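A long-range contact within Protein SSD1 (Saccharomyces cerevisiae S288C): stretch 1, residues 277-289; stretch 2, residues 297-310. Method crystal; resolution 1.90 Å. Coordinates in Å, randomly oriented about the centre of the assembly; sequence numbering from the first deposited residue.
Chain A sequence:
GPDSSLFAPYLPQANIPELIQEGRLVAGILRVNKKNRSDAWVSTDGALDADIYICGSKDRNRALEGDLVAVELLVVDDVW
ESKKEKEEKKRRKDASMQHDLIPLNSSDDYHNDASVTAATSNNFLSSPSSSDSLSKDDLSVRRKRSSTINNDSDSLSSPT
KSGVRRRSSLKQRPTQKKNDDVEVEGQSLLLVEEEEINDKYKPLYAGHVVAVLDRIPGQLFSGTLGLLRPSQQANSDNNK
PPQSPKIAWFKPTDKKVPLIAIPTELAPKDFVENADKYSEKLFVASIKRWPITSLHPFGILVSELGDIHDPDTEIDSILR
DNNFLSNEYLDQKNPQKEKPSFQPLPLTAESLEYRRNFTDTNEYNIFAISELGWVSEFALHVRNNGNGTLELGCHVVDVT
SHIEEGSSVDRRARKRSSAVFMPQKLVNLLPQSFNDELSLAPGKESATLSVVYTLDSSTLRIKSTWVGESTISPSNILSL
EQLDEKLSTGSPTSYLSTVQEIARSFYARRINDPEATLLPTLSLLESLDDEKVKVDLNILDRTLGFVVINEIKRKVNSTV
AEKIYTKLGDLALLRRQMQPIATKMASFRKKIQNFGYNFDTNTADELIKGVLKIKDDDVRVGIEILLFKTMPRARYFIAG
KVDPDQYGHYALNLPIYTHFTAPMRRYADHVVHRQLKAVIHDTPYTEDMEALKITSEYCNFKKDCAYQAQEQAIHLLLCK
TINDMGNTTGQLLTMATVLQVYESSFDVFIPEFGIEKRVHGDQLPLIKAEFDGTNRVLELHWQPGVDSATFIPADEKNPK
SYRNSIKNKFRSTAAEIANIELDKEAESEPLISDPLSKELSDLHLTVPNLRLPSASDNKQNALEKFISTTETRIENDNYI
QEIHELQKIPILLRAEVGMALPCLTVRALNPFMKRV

Stretch 1 277-289: KYSEKLFVASIKR
Stretch 2, residues 297-310: PFGILVSELGDIHD

Leu282 and Val284 (chi1 m, chi2 t; chi1 t) form the apolar centre, both buried on one face of a two-stranded antiparallel ladder: Leu282 CB lies 4.1 Å from Leu305 CB, Leu282 CG 3.9 Å from Ile308 CG1, and Val284 CG2 3.7 Å from Leu305 CD1. On the other face Phe283 (m, chi2 88°) sets CB 4.2 Å from Leu301 CD2 and CE2 3.5 Å from Glu304 CG, so the aliphatic part of an exposed acid packs against the ring; Ala285 CB continues the patch, 4.4 Å from Leu301 CD2. Strands 281-289 and 298-307 run at 144°, their axes approaching to 4.2 Å. Leu282 pairs with Gly306, Phe283 with Glu304, Val284 with Ser303, Ala285 with Leu301, Ser286 with Ile300, Ile287 with Gly299 and Arg289 with Phe298; the three register shifts are beta bulges. At Val302 and Leu305, psi near -40° breaks the extended course, and Gly306 adopts 133/-162, angles that call for glycine. Backbone hydrogen bonds fix the ladder: Leu282 N to Gly306 O 2.9 Å, Leu305 N to Leu282 O 2.7 Å, Val284 N to Ser303 O 2.8 Å, Ser286 N to Ile300 O 3.0 Å. Two of the bulges share acceptors: Val284 O receives Val302 N at 2.7 Å and Ser303 N at 3.3 Å, while Phe298 O receives Lys288 N at 2.7 Å and Arg289 N at 3.2 Å; at the third, Gly306 N is left without a partner. Phe298 N returns a bond to Arg289 O, 2.7 Å. At this end the Arg289 guanidinium (chi1 p) stacks flat on the Phe298 ring (chi1 m), centres 4.0 Å apart and planes at 10°, an off-centre cation-pi contact. At the other end, a type I turn from Tyr278 to Lys281 leads into the strand; Ile308 N bonds Glu280 O at 2.9 Å, and Lys281 (m, m, t, t) bends its amine back into a salt bridge, NZ to Asp307 OD1 2.9 Å.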

ATOM      1  N   LYS A 277      -8.140 -19.245  28.139  1.00 85.49           N
ATOM      2  CA  LYS A 277      -7.629 -18.036  28.772  1.00 85.35           C
ATOM      3  C   LYS A 277      -6.715 -17.242  27.848  1.00 83.03           C
ATOM      4  O   LYS A 277      -6.560 -16.031  28.040  1.00 83.84           O
ATOM      5  CB  LYS A 277      -6.883 -18.394  30.058  1.00 87.55           C
ATOM      6  N   TYR A 278      -6.110 -17.890  26.851  1.00 79.03           N
ATOM      7  CA  TYR A 278      -5.187 -17.238  25.932  1.00 76.28           C
ATOM      8  C   TYR A 278      -5.854 -16.803  24.634  1.00 70.88           C
ATOM      9  O   TYR A 278      -5.174 -16.288  23.743  1.00 68.84           O
ATOM     10  CB  TYR A 278      -4.019 -18.177  25.609  1.00 79.71           C
ATOM     11  CG  TYR A 278      -3.116 -18.460  26.787  1.00 85.76           C
ATOM     12  CD1 TYR A 278      -3.432 -19.456  27.698  1.00 89.36           C
ATOM     13  CD2 TYR A 278      -1.949 -17.734  26.986  1.00 88.37           C
ATOM     14  CE1 TYR A 278      -2.614 -19.723  28.778  1.00 93.19           C
ATOM     15  CE2 TYR A 278      -1.122 -17.994  28.064  1.00 92.15           C
ATOM     16  CZ  TYR A 278      -1.462 -18.990  28.957  1.00 95.06           C
ATOM     17  OH  TYR A 278      -0.647 -19.258  30.033  1.00 98.98           O
ATOM     18  N   SER A 279      -7.169 -16.996  24.509  1.00 68.65           N
ATOM     19  CA  SER A 279      -7.858 -16.726  23.254  1.00 65.80           C
ATOM     20  C   SER A 279      -7.724 -15.275  22.811  1.00 65.28           C
ATOM     21  O   SER A 279      -7.857 -14.993  21.615  1.00 63.37           O
ATOM     22  CB  SER A 279      -9.339 -17.095  23.386  1.00 64.43           C
ATOM     23  OG  SER A 279      -9.987 -16.277  24.344  1.00 64.08           O
ATOM     24  N   GLU A 280      -7.477 -14.347  23.739  1.00 66.81           N
ATOM     25  CA  GLU A 280      -7.376 -12.931  23.408  1.00 65.79           C
ATOM     26  C   GLU A 280      -5.932 -12.439  23.453  1.00 61.67           C
ATOM     27  O   GLU A 280      -5.691 -11.233  23.581  1.00 60.75           O
ATOM     28  CB  GLU A 280      -8.249 -12.107  24.358  1.00 70.15           C
ATOM     29  CG  GLU A 280      -9.742 -12.430  24.258  1.00 73.48           C
ATOM     30  CD  GLU A 280     -10.495 -11.568  23.261  1.00 75.36           C
ATOM     31  OE1 GLU A 280     -10.552 -10.334  23.441  1.00 76.54           O
ATOM     32  OE2 GLU A 280     -11.044 -12.138  22.295  1.00 75.64           O
ATOM     33  N   LYS A 281      -4.968 -13.352  23.360  1.00 58.42           N
ATOM     34  CA  LYS A 281      -3.556 -13.005  23.366  1.00 56.54           C
ATOM     35  C   LYS A 281      -2.995 -13.103  21.952  1.00 53.26           C
ATOM     36  O   LYS A 281      -3.404 -13.965  21.167  1.00 51.17           O
ATOM     37  CB  LYS A 281      -2.764 -13.924  24.298  1.00 59.00           C
ATOM     38  CG  LYS A 281      -3.117 -13.778  25.775  1.00 62.17           C
ATOM     39  CD  LYS A 281      -2.686 -12.436  26.346  1.00 63.29           C
ATOM     40  CE  LYS A 281      -2.982 -12.354  27.840  1.00 65.12           C
ATOM     41  NZ  LYS A 281      -2.198 -11.285  28.516  1.00 65.89           N
ATOM     42  N   LEU A 282      -2.065 -12.214  21.628  1.00 54.23           N
ATOM     43  CA  LEU A 282      -1.391 -12.233  20.339  1.00 54.21           C
ATOM     44  C   LEU A 282      -0.027 -12.888  20.500  1.00 52.27           C
ATOM     45  O   LEU A 282       0.729 -12.545  21.415  1.00 54.32           O
ATOM     46  CB  LEU A 282      -1.240 -10.820  19.778  1.00 57.07           C
ATOM     47  CG  LEU A 282      -2.447 -10.279  19.008  1.00 59.78           C
ATOM     48  CD1 LEU A 282      -2.166  -8.870  18.509  1.00 60.57           C
ATOM     49  CD2 LEU A 282      -2.821 -11.185  17.840  1.00 59.94           C
ATOM     50  N   PHE A 283       0.270 -13.843  19.626  1.00 48.03           N
ATOM     51  CA  PHE A 283       1.575 -14.479  19.575  1.00 46.77           C
ATOM     52  C   PHE A 283       2.209 -14.228  18.214  1.00 44.16           C
ATOM     53  O   PHE A 283       1.533 -13.883  17.241  1.00 41.51           O
ATOM     54  CB  PHE A 283       1.467 -15.985  19.827  1.00 48.78           C
ATOM     55  CG  PHE A 283       0.928 -16.337  21.187  1.00 51.36           C
ATOM     56  CD1 PHE A 283      -0.435 -16.444  21.390  1.00 51.06           C
ATOM     57  CD2 PHE A 283       1.777 -16.560  22.258  1.00 54.40           C
ATOM     58  CE1 PHE A 283      -0.948 -16.771  22.633  1.00 52.62           C
ATOM     59  CE2 PHE A 283       1.268 -16.890  23.506  1.00 56.11           C
ATOM     60  CZ  PHE A 283      -0.094 -16.990  23.690  1.00 55.05           C
ATOM     61  N   VAL A 284       3.522 -14.405  18.153  1.00 45.34           N
ATOM     62  CA  VAL A 284       4.259 -14.414  16.896  1.00 45.57           C
ATOM     63  C   VAL A 284       4.770 -15.830  16.673  1.00 45.26           C
ATOM     64  O   VAL A 284       5.307 -16.453  17.597  1.00 46.18           O
ATOM     65  CB  VAL A 284       5.413 -13.397  16.905  1.00 48.14           C
ATOM     66  CG1 VAL A 284       6.160 -13.437  15.584  1.00 48.08           C
ATOM     67  CG2 VAL A 284       4.880 -11.992  17.163  1.00 49.27           C
ATOM     68  N   ALA A 285       4.588 -16.343  15.457  1.00 44.95           N
ATOM     69  CA  ALA A 285       4.998 -17.694  15.106  1.00 46.77           C
ATOM     70  C   ALA A 285       5.822 -17.674  13.824  1.00 47.02           C
ATOM     71  O   ALA A 285       5.818 -16.698  13.069  1.00 45.65           O
ATOM     72  CB  ALA A 285       3.782 -18.616  14.937  1.00 48.12           C
ATOM     73  N   SER A 286       6.536 -18.773  13.590  1.00 46.45           N
ATOM     74  CA  SER A 286       7.266 -18.989  12.350  1.00 46.63           C
ATOM     75  C   SER A 286       6.973 -20.391  11.839  1.00 44.56           C
ATOM     76  O   SER A 286       6.651 -21.294  12.614  1.00 42.46           O
ATOM     77  CB  SER A 286       8.786 -18.818  12.538  1.00 51.41           C
ATOM     78  OG  SER A 286       9.119 -17.466  12.804  1.00 54.62           O
ATOM     79  N   ILE A 287       7.070 -20.563  10.525  1.00 46.37           N
ATOM     80  CA  ILE A 287       6.852 -21.863   9.902  1.00 47.67           C
ATOM     81  C   ILE A 287       8.196 -22.568   9.778  1.00 48.41           C
ATOM     82  O   ILE A 287       9.141 -22.030   9.188  1.00 49.39           O
ATOM     83  CB  ILE A 287       6.169 -21.709   8.532  1.00 48.21           C
ATOM     84  CG1 ILE A 287       4.722 -21.241   8.718  1.00 47.09           C
ATOM     85  CG2 ILE A 287       6.225 -23.015   7.758  1.00 49.55           C
ATOM     86  CD1 ILE A 287       4.012 -20.896   7.430  1.00 46.51           C
ATOM     87  N   LYS A 288       8.273 -23.785  10.314  1.00 49.00           N
ATOM     88  CA  LYS A 288       9.512 -24.552  10.369  1.00 53.54           C
ATOM     89  C   LYS A 288       9.590 -25.638   9.303  1.00 55.30           C
ATOM     90  O   LYS A 288      10.664 -25.870   8.745  1.00 57.52           O
ATOM     91  CB  LYS A 288       9.685 -25.177  11.755  1.00 60.18           C
ATOM     92  CG  LYS A 288      11.074 -24.966  12.330  1.00 68.47           C
ATOM     93  CD  LYS A 288      11.337 -25.850  13.541  1.00 75.94           C
ATOM     94  CE  LYS A 288      12.763 -25.670  14.049  1.00 81.31           C
ATOM     95  NZ  LYS A 288      13.053 -26.518  15.234  1.00 85.01           N
ATOM     96  N   ARG A 289       8.500 -26.348   9.035  1.00 58.35           N
ATOM     97  CA  ARG A 289       8.553 -27.442   8.076  1.00 61.23           C
ATOM     98  C   ARG A 289       7.149 -27.711   7.561  1.00 56.00           C
ATOM     99  O   ARG A 289       6.154 -27.413   8.227  1.00 54.33           O
ATOM    100  CB  ARG A 289       9.133 -28.724   8.690  1.00 69.34           C
ATOM    101  CG  ARG A 289       8.288 -29.296   9.818  1.00 77.10           C
ATOM    102  CD  ARG A 289       9.001 -30.407  10.585  1.00 86.18           C
ATOM    103  NE  ARG A 289       8.073 -31.076  11.492  1.00 92.40           N
ATOM    104  CZ  ARG A 289       7.264 -32.075  11.148  1.00 96.45           C
ATOM    105  NH1 ARG A 289       7.270 -32.557   9.911  1.00 96.80           N
ATOM    106  NH2 ARG A 289       6.446 -32.598  12.049  1.00 98.86           N
ATOM    107  N   PRO A 297       1.327 -26.795   7.511  1.00 47.51           N
ATOM    108  CA  PRO A 297       2.700 -26.579   7.953  1.00 46.80           C
ATOM    109  C   PRO A 297       2.817 -26.688   9.466  1.00 47.86           C
ATOM    110  O   PRO A 297       1.842 -26.561  10.211  1.00 48.57           O
ATOM    111  CB  PRO A 297       3.017 -25.160   7.469  1.00 45.48           C
ATOM    112  CG  PRO A 297       1.693 -24.481   7.421  1.00 45.14           C
ATOM    113  CD  PRO A 297       0.690 -25.541   7.047  1.00 46.74           C
ATOM    114  N   PHE A 298       4.037 -26.966   9.908  1.00 50.66           N
ATOM    115  CA  PHE A 298       4.395 -26.944  11.318  1.00 53.03           C
ATOM    116  C   PHE A 298       5.265 -25.724  11.588  1.00 49.73           C
ATOM    117  O   PHE A 298       6.007 -25.265  10.714  1.00 47.46           O
ATOM    118  CB  PHE A 298       5.129 -28.225  11.722  1.00 58.99           C
ATOM    119  CG  PHE A 298       4.299 -29.473  11.563  1.00 63.11           C
ATOM    120  CD1 PHE A 298       3.454 -29.894  12.578  1.00 63.69           C
ATOM    121  CD2 PHE A 298       4.370 -30.224  10.402  1.00 65.96           C
ATOM    122  CE1 PHE A 298       2.688 -31.040  12.435  1.00 65.40           C
ATOM    123  CE2 PHE A 298       3.610 -31.370  10.254  1.00 67.45           C
ATOM    124  CZ  PHE A 298       2.766 -31.778  11.273  1.00 67.06           C
ATOM    125  N   GLY A 299       5.177 -25.207  12.809  1.00 50.50           N
ATOM    126  CA  GLY A 299       5.881 -23.988  13.151  1.00 51.69           C
ATOM    127  C   GLY A 299       6.278 -23.924  14.608  1.00 53.32           C
ATOM    128  O   GLY A 299       6.093 -24.893  15.349  1.00 53.78           O
ATOM    129  N   ILE A 300       6.834 -22.787  15.029  1.00 52.28           N
ATOM    130  CA  ILE A 300       7.253 -22.582  16.407  1.00 55.27           C
ATOM    131  C   ILE A 300       6.673 -21.258  16.886  1.00 54.66           C
ATOM    132  O   ILE A 300       6.359 -20.368  16.094  1.00 49.02           O
ATOM    133  CB  ILE A 300       8.792 -22.569  16.544  1.00 58.54           C
ATOM    134  CG1 ILE A 300       9.383 -21.420  15.722  1.00 57.89           C
ATOM    135  CG2 ILE A 300       9.376 -23.888  16.064  1.00 61.00           C
ATOM    136  CD1 ILE A 300      10.899 -21.263  15.828  1.00 59.48           C
ATOM    137  N   LEU A 301       6.559 -21.123  18.206  1.00 63.32           N
ATOM    138  CA  LEU A 301       6.190 -19.849  18.808  1.00 65.65           C
ATOM    139  C   LEU A 301       7.449 -19.027  19.034  1.00 66.53           C
ATOM    140  O   LEU A 301       8.428 -19.523  19.602  1.00 71.69           O
ATOM    141  CB  LEU A 301       5.452 -20.038  20.130  1.00 67.59           C
ATOM    142  CG  LEU A 301       4.034 -20.593  20.057  1.00 66.63           C
ATOM    143  CD1 LEU A 301       3.427 -20.643  21.450  1.00 67.88           C
ATOM    144  CD2 LEU A 301       3.183 -19.736  19.139  1.00 64.27           C
ATOM    145  N   VAL A 302       7.415 -17.777  18.590  1.00 59.32           N
ATOM    146  CA  VAL A 302       8.532 -16.863  18.758  1.00 57.88           C
ATOM    147  C   VAL A 302       8.323 -15.931  19.942  1.00 59.42           C
ATOM    148  O   VAL A 302       9.248 -15.703  20.722  1.00 62.35           O
ATOM    149  CB  VAL A 302       8.755 -16.063  17.456  1.00 54.27           C
ATOM    150  CG1 VAL A 302       9.771 -14.955  17.685  1.00 53.88           C
ATOM    151  CG2 VAL A 302       9.190 -16.990  16.332  1.00 53.86           C
ATOM    152  N   SER A 303       7.113 -15.398  20.103  1.00 56.73           N
ATOM    153  CA  SER A 303       6.864 -14.424  21.151  1.00 56.07           C
ATOM    154  C   SER A 303       5.395 -14.430  21.539  1.00 55.71           C
ATOM    155  O   SER A 303       4.525 -14.865  20.779  1.00 53.06           O
ATOM    156  CB  SER A 303       7.276 -13.013  20.700  1.00 54.81           C
ATOM    157  OG  SER A 303       8.611 -12.993  20.226  1.00 55.73           O
ATOM    158  N   GLU A 304       5.140 -13.949  22.753  1.00 59.95           N
ATOM    159  CA  GLU A 304       3.810 -13.567  23.209  1.00 61.23           C
ATOM    160  C   GLU A 304       3.782 -12.047  23.296  1.00 59.88           C
ATOM    161  O   GLU A 304       4.546 -11.454  24.066  1.00 60.19           O
ATOM    162  CB  GLU A 304       3.483 -14.191  24.562  1.00 65.48           C
ATOM    163  CG  GLU A 304       2.077 -13.885  25.061  1.00 67.41           C
ATOM    164  CD  GLU A 304       1.781 -14.551  26.390  1.00 70.69           C
ATOM    165  OE1 GLU A 304       2.587 -15.410  26.811  1.00 72.19           O
ATOM    166  OE2 GLU A 304       0.740 -14.226  27.005  1.00 71.72           O
ATOM    167  N   LEU A 305       2.916 -11.419  22.505  1.00 57.60           N
ATOM    168  CA  LEU A 305       2.926  -9.966  22.398  1.00 59.32           C
ATOM    169  C   LEU A 305       2.110  -9.293  23.497  1.00 62.81           C
ATOM    170  O   LEU A 305       2.508  -8.236  23.998  1.00 65.93           O
ATOM    171  CB  LEU A 305       2.405  -9.540  21.027  1.00 57.67           C
ATOM    172  CG  LEU A 305       3.251  -9.960  19.822  1.00 57.03           C
ATOM    173  CD1 LEU A 305       2.676  -9.341  18.550  1.00 55.91           C
ATOM    174  CD2 LEU A 305       4.718  -9.585  19.998  1.00 57.79           C
ATOM    175  N   GLY A 306       0.967  -9.870  23.869  1.00 61.37           N
ATOM    176  CA  GLY A 306       0.115  -9.305  24.889  1.00 59.91           C
ATOM    177  C   GLY A 306      -1.330  -9.285  24.443  1.00 56.29           C
ATOM    178  O   GLY A 306      -1.723  -9.991  23.508  1.00 53.32           O
ATOM    179  N   ASP A 307      -2.123  -8.459  25.123  1.00 57.25           N
ATOM    180  CA  ASP A 307      -3.556  -8.409  24.865  1.00 58.08           C
ATOM    181  C   ASP A 307      -3.839  -7.905  23.455  1.00 55.90           C
ATOM    182  O   ASP A 307      -3.224  -6.949  22.974  1.00 54.51           O
ATOM    183  CB  ASP A 307      -4.247  -7.521  25.902  1.00 61.37           C
ATOM    184  CG  ASP A 307      -4.243  -8.136  27.294  1.00 65.41           C
ATOM    185  OD1 ASP A 307      -4.121  -9.376  27.403  1.00 66.24           O
ATOM    186  OD2 ASP A 307      -4.363  -7.380  28.281  1.00 67.74           O
ATOM    187  N   ILE A 308      -4.801  -8.559  22.802  1.00 56.99           N
ATOM    188  CA  ILE A 308      -5.055  -8.348  21.382  1.00 57.09           C
ATOM    189  C   ILE A 308      -5.491  -6.919  21.084  1.00 55.88           C
ATOM    190  O   ILE A 308      -5.224  -6.400  19.992  1.00 55.11           O
ATOM    191  CB  ILE A 308      -6.101  -9.374  20.901  1.00 59.49           C
ATOM    192  CG1 ILE A 308      -6.237  -9.337  19.384  1.00 59.68           C
ATOM    193  CG2 ILE A 308      -7.448  -9.098  21.550  1.00 60.99           C
ATOM    194  CD1 ILE A 308      -7.058 -10.476  18.836  1.00 60.47           C
ATOM    195  N   HIS A 309      -6.173  -6.263  22.023  1.00 54.80           N
ATOM    196  CA  HIS A 309      -6.680  -4.917  21.787  1.00 54.36           C
ATOM    197  C   HIS A 309      -5.929  -3.852  22.576  1.00 54.10           C
ATOM    198  O   HIS A 309      -6.380  -2.701  22.625  1.00 55.02           O
ATOM    199  CB  HIS A 309      -8.171  -4.849  22.127  1.00 56.56           C
ATOM    200  CG  HIS A 309      -9.022  -5.759  21.300  1.00 57.46           C
ATOM    201  ND1 HIS A 309      -8.983  -5.768  19.922  1.00 56.55           N
ATOM    202  CD2 HIS A 309      -9.935  -6.695  21.656  1.00 58.64           C
ATOM    203  CE1 HIS A 309      -9.834  -6.668  19.464  1.00 56.51           C
ATOM    204  NE2 HIS A 309     -10.423  -7.246  20.496  1.00 57.75           N
ATOM    205  N   ASP A 310      -4.795  -4.189  23.175  1.00 52.80           N
ATOM    206  CA  ASP A 310      -3.955  -3.162  23.778  1.00 54.56           C
ATOM    207  C   ASP A 310      -3.340  -2.306  22.676  1.00 53.59           C
ATOM    208  O   ASP A 310      -2.760  -2.852  21.729  1.00 50.44           O
ATOM    209  CB  ASP A 310      -2.858  -3.781  24.636  1.00 56.91           C
ATOM    210  CG  ASP A 310      -1.836  -2.755  25.092  1.00 60.21           C
ATOM    211  OD1 ASP A 310      -2.127  -2.021  26.060  1.00 62.72           O
ATOM    212  OD2 ASP A 310      -0.749  -2.670  24.478  1.00 60.60           O
TER